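Local coordinates for uncharacterized protein (Bacteroides ovatus, PDB 4ORL), which is of unknown function but belongs to the DUF4783 family of the NTF2 clan, with helices packed on a curved mixed sheet, at residues E3-I9 with S71-I75. Numbering follows the deposited sequence.
Sequences EIPAGVI and SSFVI
Ser72 donates from OG to the backbone carbonyl of Glu3, with OG 2.7 Å from Glu3 O, in the one hydrogen bond that joins 3-9 to strand 71-75. The hydroxyl approaches from above the carbonyl plane, 43° out of it, and the C=O...donor angle is 127°. A chi1 of 62° places OG between the backbone N and carbonyl carbon of Ser72 and carries it to the Glu3 carbonyl. Beside this bond, Glu3 CB lies 3.8 Å from Ser72 CB; the Glu3 chain then bends away at chi2, and its carboxylate forms a salt bridge with Lys67 on strand 57-68. The packing centres on Ile4, the buried residue just ahead of helix 6-14, whose N-cap is Pro5. Here the N-terminal segment and the start of its helix pack against one face of the curved mixed sheet, an arrangement consistent with the NTF2-like fold expected from the clan. Ile4 CD1 packs on the backbone carbonyl of Phe73, 3.3 Å from Phe73 O, while CG2 makes an apolar contact with Val74 CB at 3.9 Å. Leu91 and Gln65, from the two neighbouring strands, also touch Ile4. Shortening Ile4 to an alanine removes both branches and is likely to open a gap over Val74 and the Phe73 carbonyl. From the first turn of helix 6-14, Val8 CG1 makes a looser contact with Val74 CG1 at 4.4 Å, and Ile9 CG1 approaches Val74 CG2 at 4.5 Å; Val62 of strand 57-68 touches both Ile9 and Val74.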
loop_
_atom_site.group_PDB
_atom_site.type_symbol
_atom_site.label_atom_id
_atom_site.label_comp_id
_atom_site.label_asym_id
_atom_site.label_seq_id
_atom_site.Cartn_x
_atom_site.Cartn_y
_atom_site.Cartn_z
ATOM N N GLU A 3 10.028 6.610 8.232
ATOM C CA GLU A 3 8.725 6.043 8.621
ATOM C C GLU A 3 7.838 5.743 7.422
ATOM O O GLU A 3 7.169 4.729 7.404
ATOM C CB GLU A 3 7.974 6.968 9.576
ATOM C CG GLU A 3 8.489 6.955 11.008
ATOM C CD GLU A 3 9.730 7.813 11.233
ATOM O OE1 GLU A 3 10.155 8.528 10.303
ATOM O OE2 GLU A 3 10.265 7.782 12.362
ATOM N N ILE A 4 7.793 6.671 6.466
ATOM C CA ILE A 4 7.072 6.470 5.209
ATOM C C ILE A 4 8.035 6.699 4.060
ATOM O O ILE A 4 8.235 7.837 3.621
ATOM C CB ILE A 4 5.839 7.401 5.067
ATOM C CG1 ILE A 4 4.860 7.184 6.215
ATOM C CG2 ILE A 4 5.135 7.160 3.735
ATOM C CD1 ILE A 4 4.216 5.815 6.247
ATOM N N PRO A 5 8.660 5.617 3.576
ATOM C CA PRO A 5 9.630 5.808 2.520
ATOM C C PRO A 5 9.005 6.409 1.273
ATOM O O PRO A 5 7.907 6.025 0.873
ATOM C CB PRO A 5 10.173 4.395 2.264
ATOM C CG PRO A 5 9.862 3.629 3.519
ATOM C CD PRO A 5 8.604 4.221 4.053
ATOM N N ALA A 6 9.679 7.388 0.693
ATOM C CA ALA A 6 9.228 7.971 -0.572
ATOM C C ALA A 6 8.899 6.885 -1.605
ATOM O O ALA A 6 7.933 7.014 -2.355
ATOM C CB ALA A 6 10.290 8.896 -1.119
ATOM N N GLY A 7 9.683 5.801 -1.616
ATOM C CA GLY A 7 9.460 4.685 -2.560
ATOM C C GLY A 7 8.107 4.005 -2.447
ATOM O O GLY A 7 7.607 3.452 -3.417
ATOM N N VAL A 8 7.503 4.020 -1.259
ATOM C CA VAL A 8 6.165 3.465 -1.101
ATOM C C VAL A 8 5.173 4.307 -1.902
ATOM O O VAL A 8 4.323 3.786 -2.631
ATOM C CB VAL A 8 5.758 3.436 0.372
ATOM C CG1 VAL A 8 4.284 3.113 0.514
ATOM C CG2 VAL A 8 6.598 2.418 1.119
ATOM N N ILE A 9 5.296 5.615 -1.763
ATOM C CA ILE A 9 4.433 6.523 -2.459
ATOM C C ILE A 9 4.640 6.416 -3.979
ATOM O O ILE A 9 3.678 6.324 -4.745
ATOM C CB ILE A 9 4.644 7.968 -1.955
ATOM C CG1 ILE A 9 4.180 8.096 -0.485
ATOM C CG2 ILE A 9 3.910 8.938 -2.857
ATOM C CD1 ILE A 9 4.805 9.256 0.239
ATOM N N SER A 71 5.348 2.755 14.788
ATOM C CA SER A 71 4.359 2.472 13.743
ATOM C C SER A 71 4.158 3.717 12.896
ATOM O O SER A 71 4.389 4.829 13.353
ATOM C CB SER A 71 3.034 2.054 14.352
ATOM O OG SER A 71 2.381 3.157 14.931
ATOM N N SER A 72 3.765 3.526 11.659
ATOM C CA SER A 72 3.504 4.650 10.762
ATOM C C SER A 72 2.400 4.300 9.788
ATOM O O SER A 72 2.011 3.139 9.652
ATOM C CB SER A 72 4.778 5.050 10.011
ATOM O OG SER A 72 5.232 3.988 9.194
ATOM N N PHE A 73 1.911 5.305 9.088
ATOM C CA PHE A 73 0.878 5.089 8.096
ATOM C C PHE A 73 0.927 6.122 7.005
ATOM O O PHE A 73 1.401 7.253 7.210
ATOM C CB PHE A 73 -0.497 5.119 8.748
ATOM C CG PHE A 73 -0.899 6.479 9.252
ATOM C CD1 PHE A 73 -0.578 6.887 10.549
ATOM C CD2 PHE A 73 -1.621 7.349 8.436
ATOM C CE1 PHE A 73 -0.978 8.149 11.018
ATOM C CE2 PHE A 73 -2.011 8.609 8.900
ATOM C CZ PHE A 73 -1.673 9.007 10.179
ATOM N N VAL A 74 0.378 5.741 5.850
ATOM C CA VAL A 74 0.124 6.676 4.772
ATOM C C VAL A 74 -1.228 6.344 4.161
ATOM O O VAL A 74 -1.548 5.163 3.921
ATOM C CB VAL A 74 1.256 6.683 3.727
ATOM C CG1 VAL A 74 1.512 5.298 3.173
ATOM C CG2 VAL A 74 0.952 7.659 2.613
ATOM N N ILE A 75 -2.032 7.388 3.982
ATOM C CA ILE A 75 -3.368 7.285 3.433
ATOM C C ILE A 75 -3.404 8.120 2.169
ATOM O O ILE A 75 -3.022 9.270 2.195
ATOM C CB ILE A 75 -4.426 7.870 4.403
ATOM C CG1 ILE A 75 -4.145 7.460 5.851
ATOM C CG2 ILE A 75 -5.808 7.435 3.978
ATOM C CD1 ILE A 75 -4.110 5.971 6.064
#